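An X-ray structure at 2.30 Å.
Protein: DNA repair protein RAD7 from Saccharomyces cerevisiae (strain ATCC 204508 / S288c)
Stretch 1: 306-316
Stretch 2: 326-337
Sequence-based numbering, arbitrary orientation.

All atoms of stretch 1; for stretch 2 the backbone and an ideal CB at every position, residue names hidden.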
# COMPACT_ATOMS: atom_id res chain seq x y z
N GLN A 306 42.78 3.69 29.97
CA GLN A 306 43.51 3.69 31.23
C GLN A 306 43.43 2.37 31.99
O GLN A 306 44.24 2.14 32.89
CB GLN A 306 42.99 4.79 32.15
CG GLN A 306 43.38 6.20 31.75
CD GLN A 306 43.24 7.18 32.90
OE1 GLN A 306 43.86 7.00 33.95
NE2 GLN A 306 42.41 8.20 32.72
N LEU A 307 42.48 1.50 31.65
CA LEU A 307 42.15 0.38 32.52
C LEU A 307 43.25 -0.68 32.51
O LEU A 307 43.72 -1.10 31.45
CB LEU A 307 40.82 -0.24 32.11
CG LEU A 307 39.62 0.70 32.13
CD1 LEU A 307 38.36 -0.09 31.83
CD2 LEU A 307 39.50 1.44 33.46
N GLY A 308 43.64 -1.11 33.71
CA GLY A 308 44.69 -2.09 33.90
C GLY A 308 44.23 -3.33 34.63
O GLY A 308 43.03 -3.60 34.73
N ASP A 309 45.19 -4.10 35.15
CA ASP A 309 44.90 -5.45 35.63
C ASP A 309 43.84 -5.46 36.72
O ASP A 309 42.90 -6.26 36.68
CB ASP A 309 46.19 -6.11 36.13
CG ASP A 309 47.21 -6.32 35.03
OD1 ASP A 309 46.82 -6.35 33.84
OD2 ASP A 309 48.41 -6.45 35.34
N MET A 310 43.98 -4.59 37.73
CA MET A 310 43.16 -4.73 38.92
C MET A 310 41.68 -4.54 38.62
O MET A 310 40.83 -5.19 39.25
CB MET A 310 43.61 -3.75 40.00
CG MET A 310 44.82 -4.22 40.80
SD MET A 310 44.58 -5.84 41.57
CE MET A 310 43.20 -5.50 42.67
N ALA A 311 41.34 -3.66 37.68
CA ALA A 311 39.94 -3.51 37.29
C ALA A 311 39.37 -4.84 36.80
O ALA A 311 38.26 -5.23 37.19
CB ALA A 311 39.82 -2.44 36.20
N ILE A 312 40.12 -5.55 35.96
CA ILE A 312 39.64 -6.81 35.40
C ILE A 312 39.63 -7.91 36.46
O ILE A 312 38.73 -8.75 36.50
CB ILE A 312 40.49 -7.21 34.18
CG1 ILE A 312 40.54 -6.07 33.16
CG2 ILE A 312 39.94 -8.48 33.54
CD1 ILE A 312 39.19 -5.56 32.72
N ILE A 313 40.66 -7.94 37.31
CA ILE A 313 40.73 -8.96 38.36
C ILE A 313 39.57 -8.80 39.33
O ILE A 313 38.87 -9.77 39.65
CB ILE A 313 42.09 -8.90 39.08
CG1 ILE A 313 43.21 -9.26 38.10
CG2 ILE A 313 42.11 -9.83 40.29
CD1 ILE A 313 44.61 -9.13 38.68
N GLU A 314 39.35 -7.57 39.81
CA GLU A 314 38.23 -7.34 40.73
C GLU A 314 36.91 -7.71 40.08
O GLU A 314 36.01 -8.23 40.76
CB GLU A 314 38.22 -5.88 41.18
CG GLU A 314 39.39 -5.47 42.07
CD GLU A 314 39.36 -6.15 43.44
OE1 GLU A 314 38.34 -6.78 43.78
OE2 GLU A 314 40.38 -6.06 44.16
N LEU A 315 36.76 -7.46 38.78
CA LEU A 315 35.54 -7.86 38.08
C LEU A 315 35.34 -9.37 38.14
O LEU A 315 34.27 -9.85 38.52
CB LEU A 315 35.60 -7.38 36.62
CG LEU A 315 34.48 -7.87 35.70
CD1 LEU A 315 33.12 -7.33 36.13
CD2 LEU A 315 34.76 -7.48 34.25
N LEU A 316 36.37 -10.13 37.77
CA LEU A 316 36.24 -11.58 37.71
C LEU A 316 36.04 -12.19 39.09
O LEU A 316 35.21 -13.08 39.27
CB LEU A 316 37.48 -12.19 37.04
CG LEU A 316 37.76 -11.72 35.61
CD1 LEU A 316 39.15 -12.14 35.19
CD2 LEU A 316 36.72 -12.28 34.64
N UNK A 326 30.60 -13.13 26.99
CA UNK A 326 31.44 -12.37 26.07
C UNK A 326 32.08 -11.22 26.83
O UNK A 326 31.43 -10.58 27.67
CB UNK A 326 30.63 -11.85 24.88
N UNK A 327 33.35 -10.96 26.53
CA UNK A 327 34.13 -9.93 27.21
C UNK A 327 34.98 -9.21 26.19
O UNK A 327 35.66 -9.86 25.38
CB UNK A 327 35.00 -10.53 28.32
N UNK A 328 34.96 -7.88 26.22
CA UNK A 328 35.66 -7.05 25.25
C UNK A 328 36.68 -6.18 25.97
O UNK A 328 36.30 -5.25 26.68
CB UNK A 328 34.68 -6.19 24.46
N UNK A 329 37.96 -6.49 25.78
CA UNK A 329 39.06 -5.72 26.36
C UNK A 329 39.84 -4.94 25.29
O UNK A 329 40.99 -4.56 25.52
CB UNK A 329 40.01 -6.65 27.12
N UNK A 330 39.21 -4.69 24.15
CA UNK A 330 39.90 -4.12 23.00
C UNK A 330 40.57 -2.80 23.35
O UNK A 330 39.94 -1.90 23.91
CB UNK A 330 38.92 -3.92 21.84
N UNK A 331 41.85 -2.70 23.02
CA UNK A 331 42.69 -1.50 23.15
C UNK A 331 43.10 -1.21 24.59
O UNK A 331 43.58 -0.10 24.86
CB UNK A 331 41.95 -0.29 22.58
N UNK A 332 42.93 -2.16 25.52
CA UNK A 332 43.41 -1.96 26.89
C UNK A 332 44.91 -2.23 26.91
O UNK A 332 45.39 -3.32 27.24
CB UNK A 332 42.67 -2.87 27.88
N UNK A 333 45.67 -1.19 26.55
CA UNK A 333 47.12 -1.29 26.44
C UNK A 333 47.80 -1.47 27.79
O UNK A 333 48.94 -1.93 27.83
CB UNK A 333 47.68 -0.04 25.75
N UNK A 334 47.13 -1.12 28.89
CA UNK A 334 47.75 -1.19 30.20
C UNK A 334 47.70 -2.58 30.82
O UNK A 334 48.41 -2.83 31.80
CB UNK A 334 47.07 -0.19 31.14
N UNK A 335 46.90 -3.49 30.28
CA UNK A 335 46.84 -4.83 30.84
C UNK A 335 48.18 -5.54 30.70
O UNK A 335 48.96 -5.27 29.79
CB UNK A 335 45.74 -5.64 30.16
N UNK A 336 48.45 -6.44 31.63
CA UNK A 336 49.61 -7.32 31.58
C UNK A 336 49.13 -8.76 31.61
O UNK A 336 47.93 -9.04 31.65
CB UNK A 336 50.57 -7.04 32.74
N UNK A 337 50.09 -9.69 31.61
CA UNK A 337 49.74 -11.11 31.60
C UNK A 337 48.98 -11.50 32.86
O UNK A 337 48.18 -12.45 32.84
CB UNK A 337 51.00 -11.97 31.46

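Position 326 lies in a strand, and its ideal CB finds nothing of stretch 1 nearby; the visible atoms leave the choice open, and Ser326 occupies it.

At 327, phi/psi of -140/132 is again extended, but CA-to-CB points toward stretch 1, where Leu315 offers only hydrocarbon. The ideal CB is far from it, so a long apolar chain such as leucine or methionine would suit. Leu327 extends with chi1 t, bringing CD1 to 4.4 Å from Leu315 CD2.

Position 328 is out of reach, and many residues could serve. Asn328 uses its amide locally: its OD1 accepts a hydrogen bond from N of residue 330 at 2.8 Å.

At 329 CA-to-CB points sideways, yet Ile312 CD1 lies within range of a branched apolar chain. Leu329 supplies one, its CD2 3.6 Å from Ile312 CD1.

Positions 330 and 331 are the central pair of a type II turn and face nothing in stretch 1. The first, at -56/129, tolerates many residues; the second has a positive phi of 75°, which favours glycine or asparagine but does not exclude others. They are Asn330 and Ser331, and Ser331 OG donates to Asn330 OD1 at 2.6 Å.

At 332 the chain closes the turn. The ideal CB is 4.1 Å from Leu307 O, and beyond it lie the side chains of Leu307 and Ile312, a setting for leucine, isoleucine or methionine. Leu332 turns its end inward, placing CD1 3.8 Å from Leu307 CB and 4.4 Å from Ile312 CD1.

Position 333 meets open space, suiting a polar chain; Lys333 leads away.

At 334 CA-to-CB points toward stretch 1, with the ideal CB 3.5 Å from Leu307 O and 4.1 Å from Gly308 CA. A flexible chain able to turn outward would fit. Glu334 does so, while its backbone meets stretch 1 through water: water 1 donates to Leu307 O (2.7 Å) and accepts from Glu334 N (2.9 Å).

At 335 the backbone passes close to the helix start, and a sideways CB can send an apolar chain toward Ile312. Leu335 CD2 packs 3.7 Å from Ile312 CG1 and 3.4 Å from Gly308 C.

Position 336 confronts a carboxylate: the ideal CB is 3.4 Å from Asp309 OD2, so serine or threonine, short hydroxyl donors, suit best. In Thr336, OG1 donates to Asp309 OD2 at a very short 2.5 Å, and N donates to Asp309 OD1 at 2.7 Å, so both carboxylate oxygens are engaged.

Position 337 points away; Lys337 is poorly ordered.

Stretch 2 326-337: SLNLNSLKELTK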
# COMPACT_ATOMS: atom_id res chain seq x y z
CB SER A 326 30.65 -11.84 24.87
OG SER A 326 29.65 -10.93 25.26
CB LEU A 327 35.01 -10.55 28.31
CG LEU A 327 35.86 -9.59 29.14
CD1 LEU A 327 34.99 -8.72 30.03
CD2 LEU A 327 36.87 -10.36 29.96
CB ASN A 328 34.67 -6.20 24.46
CG ASN A 328 35.33 -5.39 23.36
OD1 ASN A 328 36.54 -5.12 23.39
ND2 ASN A 328 34.54 -4.99 22.37
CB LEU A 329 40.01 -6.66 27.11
CG LEU A 329 39.36 -7.56 28.17
CD1 LEU A 329 40.37 -8.57 28.68
CD2 LEU A 329 38.79 -6.74 29.33
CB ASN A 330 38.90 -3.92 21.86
CG ASN A 330 39.55 -3.45 20.58
OD1 ASN A 330 40.06 -2.33 20.49
ND2 ASN A 330 39.52 -4.30 19.57
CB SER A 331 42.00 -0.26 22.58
OG SER A 331 41.63 -0.44 21.23
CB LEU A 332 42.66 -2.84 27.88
CG LEU A 332 41.16 -2.58 28.05
CD1 LEU A 332 40.71 -2.98 29.45
CD2 LEU A 332 40.78 -1.14 27.77
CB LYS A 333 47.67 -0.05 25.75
CG LYS A 333 48.62 -0.34 24.60
CD LYS A 333 47.88 -0.82 23.36
CE LYS A 333 48.81 -0.90 22.16
NZ LYS A 333 48.09 -1.33 20.92
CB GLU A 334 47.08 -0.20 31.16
CG GLU A 334 47.27 1.25 30.77
CD GLU A 334 48.74 1.66 30.73
OE1 GLU A 334 49.50 1.23 31.62
OE2 GLU A 334 49.12 2.38 29.79
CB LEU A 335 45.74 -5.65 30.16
CG LEU A 335 44.31 -5.15 30.34
CD1 LEU A 335 43.35 -5.97 29.50
CD2 LEU A 335 43.90 -5.18 31.81
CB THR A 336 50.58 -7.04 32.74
OG1 THR A 336 50.08 -7.65 33.94
CG2 THR A 336 50.76 -5.54 32.96
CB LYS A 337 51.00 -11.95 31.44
CG LYS A 337 50.74 -13.43 31.24
CD LYS A 337 52.03 -14.17 30.94
CE LYS A 337 51.79 -15.63 30.59
NZ LYS A 337 53.06 -16.34 30.30
O HOH W 1 44.43 0.01 29.10
O HOH W 2 48.00 -3.23 34.74
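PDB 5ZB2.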